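Capsid protein (PDB 2FZ2) self-assembles, 180 copies at a time, into the T=3 icosahedral capsid that encloses the single-stranded RNA genome of turnip yellow mosaic virus. Local coordinates at residues Q33-E38 / A54-V59; E48-I53 / K152-I157; L71-V76 / S174-M179; T77-L82 / I170-G175. One frame throughout, in Å; residues are numbered along the deposited sequence.

Interaction 1. Residues Q33-E38 / A54-V59; sequences QPFQSE and ANIDSV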
loop_
_atom_site.group_PDB
_atom_site.type_symbol
_atom_site.label_atom_id
_atom_site.label_comp_id
_atom_site.label_asym_id
_atom_site.label_seq_id
_atom_site.Cartn_x
_atom_site.Cartn_y
_atom_site.Cartn_z
ATOM N N GLN D 33 -117.036 12.115 3.998
ATOM C CA GLN D 33 -118.344 11.561 4.309
ATOM C C GLN D 33 -118.911 11.088 2.966
ATOM O O GLN D 33 -118.803 11.793 1.965
ATOM C CB GLN D 33 -119.236 12.622 4.929
ATOM C CG GLN D 33 -119.041 12.772 6.420
ATOM C CD GLN D 33 -119.877 11.803 7.238
ATOM O OE1 GLN D 33 -120.616 10.974 6.702
ATOM N NE2 GLN D 33 -119.762 11.905 8.553
ATOM N N PRO D 34 -119.488 9.875 2.919
ATOM C CA PRO D 34 -120.068 9.267 1.721
ATOM C C PRO D 34 -121.580 9.329 1.753
ATOM O O PRO D 34 -122.145 9.776 2.739
ATOM C CB PRO D 34 -119.592 7.842 1.826
ATOM C CG PRO D 34 -119.656 7.587 3.336
ATOM C CD PRO D 34 -119.584 8.936 4.044
ATOM N N PHE D 35 -122.235 8.833 0.707
ATOM C CA PHE D 35 -123.695 8.872 0.665
ATOM C C PHE D 35 -124.293 8.176 -0.547
ATOM O O PHE D 35 -123.595 7.780 -1.481
ATOM C CB PHE D 35 -124.140 10.309 0.575
ATOM C CG PHE D 35 -123.660 10.971 -0.675
ATOM C CD1 PHE D 35 -124.497 11.106 -1.778
ATOM C CD2 PHE D 35 -122.337 11.397 -0.782
ATOM C CE1 PHE D 35 -124.020 11.653 -2.972
ATOM C CE2 PHE D 35 -121.855 11.944 -1.967
ATOM C CZ PHE D 35 -122.699 12.071 -3.064
ATOM N N GLN D 36 -125.613 8.061 -0.517
ATOM C CA GLN D 36 -126.364 7.510 -1.623
ATOM C C GLN D 36 -127.644 8.318 -1.595
ATOM O O GLN D 36 -128.292 8.445 -0.542
ATOM C CB GLN D 36 -126.669 6.032 -1.429
ATOM C CG GLN D 36 -127.497 5.447 -2.568
ATOM C CD GLN D 36 -127.171 3.991 -2.860
ATOM O OE1 GLN D 36 -128.067 3.158 -2.988
ATOM N NE2 GLN D 36 -125.880 3.678 -2.971
ATOM N N SER D 37 -127.987 8.911 -2.733
ATOM C CA SER D 37 -129.198 9.707 -2.812
ATOM C C SER D 37 -130.114 9.124 -3.856
ATOM O O SER D 37 -129.685 8.790 -4.959
ATOM C CB SER D 37 -128.884 11.164 -3.165
ATOM O OG SER D 37 -129.979 12.015 -2.839
ATOM N N GLU D 38 -131.381 8.982 -3.486
ATOM C CA GLU D 38 -132.370 8.449 -4.397
ATOM C C GLU D 38 -132.555 9.519 -5.445
ATOM O O GLU D 38 -132.692 10.702 -5.116
ATOM C CB GLU D 38 -133.681 8.196 -3.662
ATOM C CG GLU D 38 -133.800 6.776 -3.144
ATOM C CD GLU D 38 -134.897 6.619 -2.116
ATOM O OE1 GLU D 38 -134.790 5.697 -1.273
ATOM O OE2 GLU D 38 -135.863 7.420 -2.154
ATOM N N ALA D 54 -124.656 19.131 -6.420
ATOM C CA ALA D 54 -124.281 19.954 -5.285
ATOM C C ALA D 54 -125.451 20.443 -4.440
ATOM O O ALA D 54 -125.253 20.969 -3.349
ATOM C CB ALA D 54 -123.474 21.126 -5.776
ATOM N N ASN D 55 -126.668 20.245 -4.932
ATOM C CA ASN D 55 -127.847 20.714 -4.229
ATOM C C ASN D 55 -128.795 19.673 -3.649
ATOM O O ASN D 55 -129.867 20.029 -3.170
ATOM C CB ASN D 55 -128.646 21.624 -5.155
ATOM C CG ASN D 55 -128.003 22.978 -5.335
ATOM O OD1 ASN D 55 -128.338 23.719 -6.258
ATOM N ND2 ASN D 55 -127.076 23.313 -4.450
ATOM N N ILE D 56 -128.449 18.396 -3.675
ATOM C CA ILE D 56 -129.396 17.444 -3.119
ATOM C C ILE D 56 -129.262 17.298 -1.623
ATOM O O ILE D 56 -128.179 17.463 -1.063
ATOM C CB ILE D 56 -129.278 16.067 -3.754
ATOM C CG1 ILE D 56 -127.856 15.851 -4.248
ATOM C CG2 ILE D 56 -130.336 15.919 -4.858
ATOM C CD1 ILE D 56 -127.140 14.835 -3.457
ATOM N N ASP D 57 -130.381 16.967 -0.988
ATOM C CA ASP D 57 -130.433 16.821 0.453
ATOM C C ASP D 57 -129.221 16.161 1.079
ATOM O O ASP D 57 -128.591 16.729 1.971
ATOM C CB ASP D 57 -131.691 16.066 0.866
ATOM C CG ASP D 57 -132.322 16.643 2.135
ATOM O OD1 ASP D 57 -131.586 16.846 3.131
ATOM O OD2 ASP D 57 -133.552 16.898 2.137
ATOM N N SER D 58 -128.879 14.966 0.620
ATOM C CA SER D 58 -127.734 14.279 1.203
ATOM C C SER D 58 -126.502 15.162 1.283
ATOM O O SER D 58 -125.782 15.132 2.271
ATOM C CB SER D 58 -127.413 13.011 0.424
ATOM O OG SER D 58 -128.616 12.322 0.131
ATOM N N VAL D 59 -126.251 15.957 0.254
ATOM C CA VAL D 59 -125.081 16.822 0.287
ATOM C C VAL D 59 -125.350 17.993 1.207
ATOM O O VAL D 59 -124.627 18.244 2.172
ATOM C CB VAL D 59 -124.773 17.383 -1.089
ATOM C CG1 VAL D 59 -123.644 18.366 -0.990
ATOM C CG2 VAL D 59 -124.427 16.270 -2.032
#

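Interaction 2. Residues E48-I53 / K152-I157; sequences EASLTI and KLLISI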
loop_
_atom_site.group_PDB
_atom_site.type_symbol
_atom_site.label_atom_id
_atom_site.label_comp_id
_atom_site.label_asym_id
_atom_site.label_seq_id
_atom_site.Cartn_x
_atom_site.Cartn_y
_atom_site.Cartn_z
ATOM N N GLU D 48 -138.208 12.390 -17.065
ATOM C CA GLU D 48 -136.821 12.783 -17.152
ATOM C C GLU D 48 -136.459 13.546 -15.905
ATOM O O GLU D 48 -137.340 13.949 -15.137
ATOM C CB GLU D 48 -136.585 13.642 -18.396
ATOM C CG GLU D 48 -137.688 14.641 -18.703
ATOM C CD GLU D 48 -137.135 15.956 -19.235
ATOM O OE1 GLU D 48 -137.123 16.140 -20.479
ATOM O OE2 GLU D 48 -136.712 16.802 -18.407
ATOM N N ALA D 49 -135.164 13.728 -15.692
ATOM C CA ALA D 49 -134.704 14.449 -14.526
ATOM C C ALA D 49 -133.317 15.010 -14.727
ATOM O O ALA D 49 -132.433 14.353 -15.282
ATOM C CB ALA D 49 -134.717 13.543 -13.332
ATOM N N SER D 50 -133.138 16.244 -14.284
ATOM C CA SER D 50 -131.852 16.910 -14.387
ATOM C C SER D 50 -131.622 17.480 -13.025
ATOM O O SER D 50 -132.528 18.067 -12.423
ATOM C CB SER D 50 -131.882 18.057 -15.406
ATOM O OG SER D 50 -133.155 18.181 -16.026
ATOM N N LEU D 51 -130.421 17.303 -12.510
ATOM C CA LEU D 51 -130.169 17.870 -11.209
ATOM C C LEU D 51 -128.723 18.134 -10.842
ATOM O O LEU D 51 -127.829 17.306 -11.026
ATOM C CB LEU D 51 -130.841 17.027 -10.130
ATOM C CG LEU D 51 -130.030 15.828 -9.691
ATOM C CD1 LEU D 51 -130.847 14.971 -8.771
ATOM C CD2 LEU D 51 -129.605 15.071 -10.920
ATOM N N THR D 52 -128.538 19.346 -10.340
ATOM C CA THR D 52 -127.271 19.855 -9.880
ATOM C C THR D 52 -127.050 19.007 -8.645
ATOM O O THR D 52 -127.836 19.059 -7.697
ATOM C CB THR D 52 -127.459 21.316 -9.516
ATOM O OG1 THR D 52 -128.842 21.519 -9.173
ATOM C CG2 THR D 52 -127.117 22.222 -10.705
ATOM N N ILE D 53 -126.003 18.198 -8.665
ATOM C CA ILE D 53 -125.737 17.314 -7.547
ATOM C C ILE D 53 -125.475 18.098 -6.285
ATOM O O ILE D 53 -126.001 17.782 -5.217
ATOM C CB ILE D 53 -124.520 16.408 -7.829
ATOM C CG1 ILE D 53 -124.991 15.036 -8.285
ATOM C CG2 ILE D 53 -123.705 16.210 -6.582
ATOM C CD1 ILE D 53 -125.411 15.003 -9.712
ATOM N N LYS D 152 -123.866 18.035 -12.738
ATOM C CA LYS D 152 -125.303 18.047 -13.009
ATOM C C LYS D 152 -125.584 16.705 -13.667
ATOM O O LYS D 152 -124.846 16.277 -14.549
ATOM C CB LYS D 152 -125.643 19.182 -13.988
ATOM C CG LYS D 152 -127.129 19.409 -14.318
ATOM C CD LYS D 152 -127.267 20.310 -15.571
ATOM C CE LYS D 152 -128.401 21.345 -15.463
ATOM N NZ LYS D 152 -128.948 21.779 -16.807
ATOM N N LEU D 153 -126.640 16.025 -13.253
ATOM C CA LEU D 153 -126.920 14.738 -13.862
ATOM C C LEU D 153 -128.192 14.753 -14.682
ATOM O O LEU D 153 -129.239 15.225 -14.228
ATOM C CB LEU D 153 -127.010 13.655 -12.798
ATOM C CG LEU D 153 -127.455 12.302 -13.335
ATOM C CD1 LEU D 153 -126.248 11.507 -13.783
ATOM C CD2 LEU D 153 -128.200 11.566 -12.262
ATOM N N LEU D 154 -128.095 14.222 -15.894
ATOM C CA LEU D 154 -129.229 14.179 -16.793
ATOM C C LEU D 154 -129.718 12.768 -16.968
ATOM O O LEU D 154 -128.931 11.885 -17.309
ATOM C CB LEU D 154 -128.826 14.738 -18.149
ATOM C CG LEU D 154 -128.485 16.223 -18.100
ATOM C CD1 LEU D 154 -128.111 16.733 -19.475
ATOM C CD2 LEU D 154 -129.685 16.976 -17.574
ATOM N N ILE D 155 -131.011 12.554 -16.746
ATOM C CA ILE D 155 -131.591 11.218 -16.914
ATOM C C ILE D 155 -132.835 11.238 -17.784
ATOM O O ILE D 155 -133.717 12.085 -17.606
ATOM C CB ILE D 155 -132.022 10.587 -15.586
ATOM C CG1 ILE D 155 -130.848 10.507 -14.617
ATOM C CG2 ILE D 155 -132.584 9.218 -15.852
ATOM C CD1 ILE D 155 -129.736 9.675 -15.115
ATOM N N SER D 156 -132.929 10.281 -18.699
ATOM C CA SER D 156 -134.083 10.217 -19.577
ATOM C C SER D 156 -134.693 8.826 -19.520
ATOM O O SER D 156 -133.986 7.823 -19.646
ATOM C CB SER D 156 -133.662 10.566 -21.015
ATOM O OG SER D 156 -133.657 9.428 -21.872
ATOM N N ILE D 157 -136.005 8.761 -19.321
ATOM C CA ILE D 157 -136.678 7.472 -19.265
ATOM C C ILE D 157 -137.705 7.357 -20.369
ATOM O O ILE D 157 -138.486 8.283 -20.606
ATOM C CB ILE D 157 -137.407 7.260 -17.931
ATOM C CG1 ILE D 157 -136.431 7.400 -16.772
ATOM C CG2 ILE D 157 -138.021 5.881 -17.888
ATOM C CD1 ILE D 157 -135.227 6.549 -16.910
#

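Interaction 3. Residues L71-V76 / S174-M179; sequences LESLWV and SGTLSM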
loop_
_atom_site.group_PDB
_atom_site.type_symbol
_atom_site.label_atom_id
_atom_site.label_comp_id
_atom_site.label_asym_id
_atom_site.label_seq_id
_atom_site.Cartn_x
_atom_site.Cartn_y
_atom_site.Cartn_z
ATOM N N LEU D 71 -115.957 17.164 -3.997
ATOM C CA LEU D 71 -116.427 15.796 -4.237
ATOM C C LEU D 71 -115.274 14.863 -4.566
ATOM O O LEU D 71 -114.652 15.011 -5.620
ATOM C CB LEU D 71 -117.379 15.793 -5.411
ATOM C CG LEU D 71 -118.813 15.974 -4.977
ATOM C CD1 LEU D 71 -119.734 16.165 -6.173
ATOM C CD2 LEU D 71 -119.185 14.747 -4.195
ATOM N N GLU D 72 -114.988 13.897 -3.697
ATOM C CA GLU D 72 -113.872 12.984 -3.958
ATOM C C GLU D 72 -114.167 11.962 -5.062
ATOM O O GLU D 72 -113.288 11.631 -5.869
ATOM C CB GLU D 72 -113.451 12.260 -2.670
ATOM C CG GLU D 72 -111.931 12.203 -2.434
ATOM C CD GLU D 72 -111.330 13.548 -1.995
ATOM O OE1 GLU D 72 -111.892 14.616 -2.344
ATOM O OE2 GLU D 72 -110.286 13.532 -1.297
ATOM N N SER D 73 -115.398 11.464 -5.097
ATOM C CA SER D 73 -115.803 10.499 -6.108
ATOM C C SER D 73 -117.316 10.553 -6.252
ATOM O O SER D 73 -118.040 10.790 -5.284
ATOM C CB SER D 73 -115.348 9.086 -5.722
ATOM O OG SER D 73 -115.708 8.748 -4.387
ATOM N N LEU D 74 -117.802 10.329 -7.463
ATOM C CA LEU D 74 -119.234 10.400 -7.682
ATOM C C LEU D 74 -119.661 9.587 -8.885
ATOM O O LEU D 74 -119.004 9.616 -9.921
ATOM C CB LEU D 74 -119.636 11.856 -7.898
ATOM C CG LEU D 74 -120.987 12.064 -8.564
ATOM C CD1 LEU D 74 -122.048 11.670 -7.563
ATOM C CD2 LEU D 74 -121.173 13.507 -9.008
ATOM N N TRP D 75 -120.765 8.868 -8.747
ATOM C CA TRP D 75 -121.276 8.082 -9.849
ATOM C C TRP D 75 -122.752 7.877 -9.650
ATOM O O TRP D 75 -123.302 8.210 -8.610
ATOM C CB TRP D 75 -120.594 6.721 -9.918
ATOM C CG TRP D 75 -120.965 5.829 -8.782
ATOM C CD1 TRP D 75 -122.036 4.982 -8.712
ATOM C CD2 TRP D 75 -120.288 5.719 -7.532
ATOM N NE1 TRP D 75 -122.067 4.352 -7.488
ATOM C CE2 TRP D 75 -121.003 4.790 -6.746
ATOM C CE3 TRP D 75 -119.142 6.320 -6.995
ATOM C CZ2 TRP D 75 -120.610 4.450 -5.459
ATOM C CZ3 TRP D 75 -118.751 5.981 -5.714
ATOM C CH2 TRP D 75 -119.483 5.057 -4.961
ATOM N N VAL D 76 -123.387 7.307 -10.660
ATOM C CA VAL D 76 -124.805 7.042 -10.603
ATOM C C VAL D 76 -125.004 5.574 -10.914
ATOM O O VAL D 76 -124.319 5.000 -11.766
ATOM C CB VAL D 76 -125.550 7.864 -11.643
ATOM C CG1 VAL D 76 -124.824 7.757 -12.973
ATOM C CG2 VAL D 76 -126.987 7.385 -11.766
ATOM N N SER D 174 -124.395 8.091 -5.956
ATOM C CA SER D 174 -123.658 7.958 -4.723
ATOM C C SER D 174 -122.251 8.460 -4.950
ATOM O O SER D 174 -121.812 8.663 -6.087
ATOM C CB SER D 174 -123.644 6.495 -4.288
ATOM O OG SER D 174 -124.494 5.737 -5.137
ATOM N N GLY D 175 -121.550 8.667 -3.850
ATOM C CA GLY D 175 -120.191 9.155 -3.913
ATOM C C GLY D 175 -119.765 9.545 -2.514
ATOM O O GLY D 175 -120.430 9.215 -1.525
ATOM N N THR D 176 -118.654 10.253 -2.415
ATOM C CA THR D 176 -118.163 10.672 -1.118
ATOM C C THR D 176 -117.503 12.041 -1.277
ATOM O O THR D 176 -116.918 12.341 -2.325
ATOM C CB THR D 176 -117.167 9.614 -0.541
ATOM O OG1 THR D 176 -115.928 10.243 -0.200
ATOM C CG2 THR D 176 -116.908 8.495 -1.557
ATOM N N LEU D 177 -117.615 12.887 -0.260
ATOM C CA LEU D 177 -117.020 14.216 -0.348
ATOM C C LEU D 177 -116.142 14.559 0.854
ATOM O O LEU D 177 -116.291 13.983 1.931
ATOM C CB LEU D 177 -118.124 15.271 -0.532
ATOM C CG LEU D 177 -119.459 14.922 0.110
ATOM C CD1 LEU D 177 -119.246 15.024 1.568
ATOM C CD2 LEU D 177 -120.571 15.836 -0.306
ATOM N N SER D 178 -115.207 15.482 0.649
ATOM C CA SER D 178 -114.310 15.913 1.709
ATOM C C SER D 178 -114.718 17.309 2.156
ATOM O O SER D 178 -115.189 18.114 1.359
ATOM C CB SER D 178 -112.873 15.958 1.200
ATOM O OG SER D 178 -112.522 17.290 0.854
ATOM N N MET D 179 -114.529 17.613 3.428
ATOM C CA MET D 179 -114.891 18.933 3.897
ATOM C C MET D 179 -114.005 19.390 5.030
ATOM O O MET D 179 -113.346 18.577 5.692
ATOM C CB MET D 179 -116.344 18.946 4.351
ATOM C CG MET D 179 -116.785 17.673 5.030
ATOM S SD MET D 179 -118.516 17.363 4.688
ATOM C CE MET D 179 -119.117 16.861 6.308
#

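Interaction 4. Residues T77-L82 / I170-G175; sequences TIHPTL and IITVSG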
loop_
_atom_site.group_PDB
_atom_site.type_symbol
_atom_site.label_atom_id
_atom_site.label_comp_id
_atom_site.label_asym_id
_atom_site.label_seq_id
_atom_site.Cartn_x
_atom_site.Cartn_y
_atom_site.Cartn_z
ATOM N N THR D 77 -125.950 4.965 -10.220
ATOM C CA THR D 77 -126.233 3.563 -10.420
ATOM C C THR D 77 -127.655 3.319 -10.880
ATOM O O THR D 77 -128.602 3.953 -10.406
ATOM C CB THR D 77 -126.079 2.769 -9.133
ATOM O OG1 THR D 77 -124.977 3.260 -8.351
ATOM C CG2 THR D 77 -125.914 1.319 -9.474
ATOM N N ILE D 78 -127.809 2.395 -11.812
ATOM C CA ILE D 78 -129.137 2.042 -12.267
ATOM C C ILE D 78 -129.365 0.680 -11.660
ATOM O O ILE D 78 -128.605 -0.252 -11.924
ATOM C CB ILE D 78 -129.214 1.888 -13.766
ATOM C CG1 ILE D 78 -128.641 3.126 -14.434
ATOM C CG2 ILE D 78 -130.650 1.622 -14.170
ATOM C CD1 ILE D 78 -129.216 3.417 -15.796
ATOM N N HIS D 79 -130.391 0.560 -10.832
ATOM C CA HIS D 79 -130.662 -0.713 -10.199
ATOM C C HIS D 79 -131.887 -1.290 -10.822
ATOM O O HIS D 79 -132.988 -0.781 -10.636
ATOM C CB HIS D 79 -130.877 -0.527 -8.714
ATOM C CG HIS D 79 -129.737 0.149 -8.029
ATOM N ND1 HIS D 79 -129.584 1.519 -8.024
ATOM C CD2 HIS D 79 -128.699 -0.353 -7.319
ATOM C CE1 HIS D 79 -128.501 1.833 -7.338
ATOM N NE2 HIS D 79 -127.945 0.717 -6.900
ATOM N N PRO D 80 -131.715 -2.366 -11.586
ATOM C CA PRO D 80 -132.886 -2.963 -12.219
ATOM C C PRO D 80 -133.708 -3.617 -11.128
ATOM O O PRO D 80 -133.151 -4.132 -10.163
ATOM C CB PRO D 80 -132.290 -3.956 -13.217
ATOM C CG PRO D 80 -130.800 -3.609 -13.284
ATOM C CD PRO D 80 -130.484 -3.095 -11.915
ATOM N N THR D 81 -135.026 -3.564 -11.290
ATOM C CA THR D 81 -135.997 -4.111 -10.355
ATOM C C THR D 81 -136.532 -5.470 -10.848
ATOM O O THR D 81 -136.006 -6.026 -11.800
ATOM C CB THR D 81 -137.149 -3.113 -10.214
ATOM O OG1 THR D 81 -137.628 -3.116 -8.867
ATOM C CG2 THR D 81 -138.288 -3.469 -11.172
ATOM N N LEU D 82 -137.577 -6.001 -10.219
ATOM C CA LEU D 82 -138.130 -7.294 -10.627
ATOM C C LEU D 82 -139.085 -7.167 -11.797
ATOM O O LEU D 82 -139.617 -8.169 -12.299
ATOM C CB LEU D 82 -138.873 -7.950 -9.471
ATOM C CG LEU D 82 -140.298 -7.434 -9.320
ATOM C CD1 LEU D 82 -141.037 -8.252 -8.295
ATOM C CD2 LEU D 82 -140.255 -5.982 -8.901
ATOM N N ILE D 170 -134.405 1.508 -10.264
ATOM C CA ILE D 170 -134.094 2.592 -9.364
ATOM C C ILE D 170 -132.793 3.241 -9.710
ATOM O O ILE D 170 -131.797 2.567 -9.992
ATOM C CB ILE D 170 -133.940 2.102 -7.967
ATOM C CG1 ILE D 170 -134.870 0.912 -7.750
ATOM C CG2 ILE D 170 -134.139 3.253 -7.016
ATOM C CD1 ILE D 170 -136.014 1.197 -6.848
ATOM N N ILE D 171 -132.792 4.560 -9.662
ATOM C CA ILE D 171 -131.584 5.251 -9.965
ATOM C C ILE D 171 -131.153 6.042 -8.780
ATOM O O ILE D 171 -131.875 6.900 -8.296
ATOM C CB ILE D 171 -131.761 6.165 -11.128
ATOM C CG1 ILE D 171 -131.767 5.333 -12.404
ATOM C CG2 ILE D 171 -130.612 7.154 -11.166
ATOM C CD1 ILE D 171 -132.968 5.542 -13.251
ATOM N N THR D 172 -129.970 5.712 -8.303
ATOM C CA THR D 172 -129.407 6.393 -7.173
ATOM C C THR D 172 -128.075 6.891 -7.620
ATOM O O THR D 172 -127.442 6.349 -8.527
ATOM C CB THR D 172 -129.159 5.462 -5.979
ATOM O OG1 THR D 172 -127.846 4.885 -6.075
ATOM C CG2 THR D 172 -130.180 4.373 -5.961
ATOM N N VAL D 173 -127.654 7.945 -6.969
ATOM C CA VAL D 173 -126.383 8.495 -7.264
ATOM C C VAL D 173 -125.680 8.385 -5.927
ATOM O O VAL D 173 -126.300 8.533 -4.878
ATOM C CB VAL D 173 -126.542 9.922 -7.703
ATOM C CG1 VAL D 173 -126.479 10.832 -6.519
ATOM C CG2 VAL D 173 -125.477 10.251 -8.718
ATOM N N SER D 174 -124.395 8.091 -5.956
ATOM C CA SER D 174 -123.658 7.958 -4.723
ATOM C C SER D 174 -122.251 8.460 -4.950
ATOM O O SER D 174 -121.812 8.663 -6.087
ATOM C CB SER D 174 -123.644 6.495 -4.288
ATOM O OG SER D 174 -124.494 5.737 -5.137
ATOM N N GLY D 175 -121.550 8.667 -3.850
ATOM C CA GLY D 175 -120.191 9.155 -3.913
ATOM C C GLY D 175 -119.765 9.545 -2.514
ATOM O O GLY D 175 -120.430 9.215 -1.525
#

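Interaction 1. Residues Q33-E38 / A54-V59
Phe35 and Ser37, alternate residues of strand 30-42, meet Ile56 and Ser58 at the start of helix 57-63, a short helix of the viral jelly roll that packs on the chain's first long sandwich strand. The CB atoms of both strand residues are directed at the helix, whereas that of Gln36 between them is directed away, and its side chain touches Thr172 and Ser174 of strand 169-182. Phe35 CG lies between its backbone N and carbonyl carbon (chi1 62°), and the ring reaches the helix obliquely: CD1 of Phe35 is 4.1 Å from Ser58 CB, and CE1 of Phe35 is 4.5 Å from Ile56 CD1. Both are apolar approaches, not stacks. The polar part is slight. Ser37 OG, anti to its backbone N (chi1 -162°), comes to 3.3 Å from Ser58 OG in a weak hydrogen bond whose direction cannot be assigned. Ser58 OG has a stronger partner in Ser188 OG of a neighbouring subunit, which places this buried contact beside a capsid interface. Only 205 Å² is buried between the two segments, in keeping with a few side chains doing the touching. Ile56 occupies the N-cap position, and its CD1 methyl rests against Ser37, 4.0 Å from OG and 4.1 Å from CB.

Interaction 2. Residues E48-I53 / K152-I157
Ala49 and Leu51 pair with Ile155 and Leu153 in a regular antiparallel ladder, the axes of the two strands lying 4.5 Å apart at 175°. Each pair is closed by two backbone hydrogen bonds, the shortest from Ile155 N to Ala49 O at 2.7 Å, while Glu48, Ser50 and Thr52 form the non-hydrogen-bonded pairs with Ser156, Leu154 and Lys152. On the face of Ala49 and Leu51 the packing is apolar. Leu51 and Leu153 lie side by side and point the same way, with Leu51 CD2 at 3.5 Å from Leu153 CB. From beyond the strand end, Ile53 brings its CD1 to the same atom, 3.7 Å from Leu153 CB, so that this CB is touched by two methyls. The other face is more open to solvent. There Leu154 CD2 reaches back across the ladder to Ser50 CB, and Lys152, its CG anti to the backbone N (chi1 -176°), lays CG 4.0 Å from Leu51 O before its NZ finds Ser100 O. Within the chain, strand 47-52 is an outermost strand of the four-stranded jelly-roll sheet, and strand 151-158 lies between it and strand 89-97. Leu153 also touches Trp95 of strand 89-97 and Val76 of strand 66-80, while Ile53 reaches Leu71, so the apolar face looks across the sandwich to the opposing sheet.

Interaction 3. Residues L71-V76 / S174-M179
Glu72 and Ser73 sit opposite the single residue Thr176, which makes a classic beta bulge in the antiparallel pairing of strands 66-80 and 169-182. Thr176 O takes both backbone donors, 2.8 Å from Glu72 N and 3.3 Å from Ser73 N, and both donors lie in the plane of the Thr176 carbonyl. The register slips by one residue there, as the chain turns a corner at Glu72. Past the bulge the pairing is close. Leu74 and Gly175 approach to 4.1 Å between CA atoms, and Ser174 and Trp75 exchange two backbone hydrogen bonds, the one from Trp75 N to Ser174 O nearly straight at 167°. With CG between its backbone N and carbonyl carbon (chi1 69°), Trp75 lays one ring face over the opposite strand. Ser174 O sits 3.6 Å above the ring plane, offset toward the rim, and the far end of the ring continues to Gly175, with Trp75 CZ3 3.9 Å from Gly175 CA. Leu71 crosses Leu177 on the buried face, its CD2 3.8 Å from Leu177 CB. The solvent side lies at the corner, where exposed Glu72 has a bent side chain whose OE1 comes no nearer than 3.9 Å to Ser178 CB, a grazing contact without a hydrogen bond. Both strands are interior to their sheet: strand 169-182 bonds on to strand 30-42 through Gly175 with Phe35 and Leu177 with Gln33, and Leu74 and Val76 pair onward with Cys132 and Val130. The sheet face carrying Trp75 and Thr176 packs on Asp11 and Tyr111 of a neighbouring subunit.

Interaction 4. Residues T77-L82 / I170-G175
Ile170 O is gripped twice by His79, by its backbone N at 2.6 Å and by its ring ND1 at 3.1 Å. The two donors use the carbonyl differently: the backbone N lies in the carbonyl plane, whereas ND1 stands above it, 53° out. Seen from the imidazole, however, the oxygen is at the edge and in the ring plane, so the bond should help to set the rotation of the ring. His79 CG is anti to its own carbonyl carbon (chi1 -56°), which sets it beside the backbone N. The imidazole then crosses the Thr172 side chain at about a right angle, CE1 of His79 meeting Thr172 CG2 at 3.3 Å, while the CG2 methyl of Thr77 lies over the rim of one ring face. Thr77 and Thr172 run side by side, pointing the same way, and their backbones are joined by a nearly straight bond from Thr77 N to Thr172 O (2.6 Å, 175°). On the reverse face Ile78 CG2 is 4.3 Å from Ile171 CG1, and Ile78 continues to Val91 of the opposing sheet. His79 itself packs on Ile115 of a neighbouring subunit. As modelled, the side-chain bond requires a hydrogen on ND1, consistent with either the neutral ND1-H tautomer or the cation, and it adds a side-chain tie to the backbone ladder in a buried setting.

How the interactions relate
Interactions 3 and 4 are successive reaches of one strand pair, 66-80 with 169-182, sharing Ser174 and Gly175: interaction 3 holds the bulged, partly solvent-facing part, interaction 4 the regular, buried one. Interaction 1 lies on strand 30-42, which is bonded to strand 169-182 on the side away from strand 66-80; it is buried, but it is a side-chain contact with a single weak polar bond rather than a ladder. Interaction 2 belongs to the other sheet of the sandwich and is partly exposed, with no other protein chain touching it, whereas the other three border neighbouring subunits. Its apolar side meets that of interaction 3 across the sandwich, with Ile53 also near Leu74.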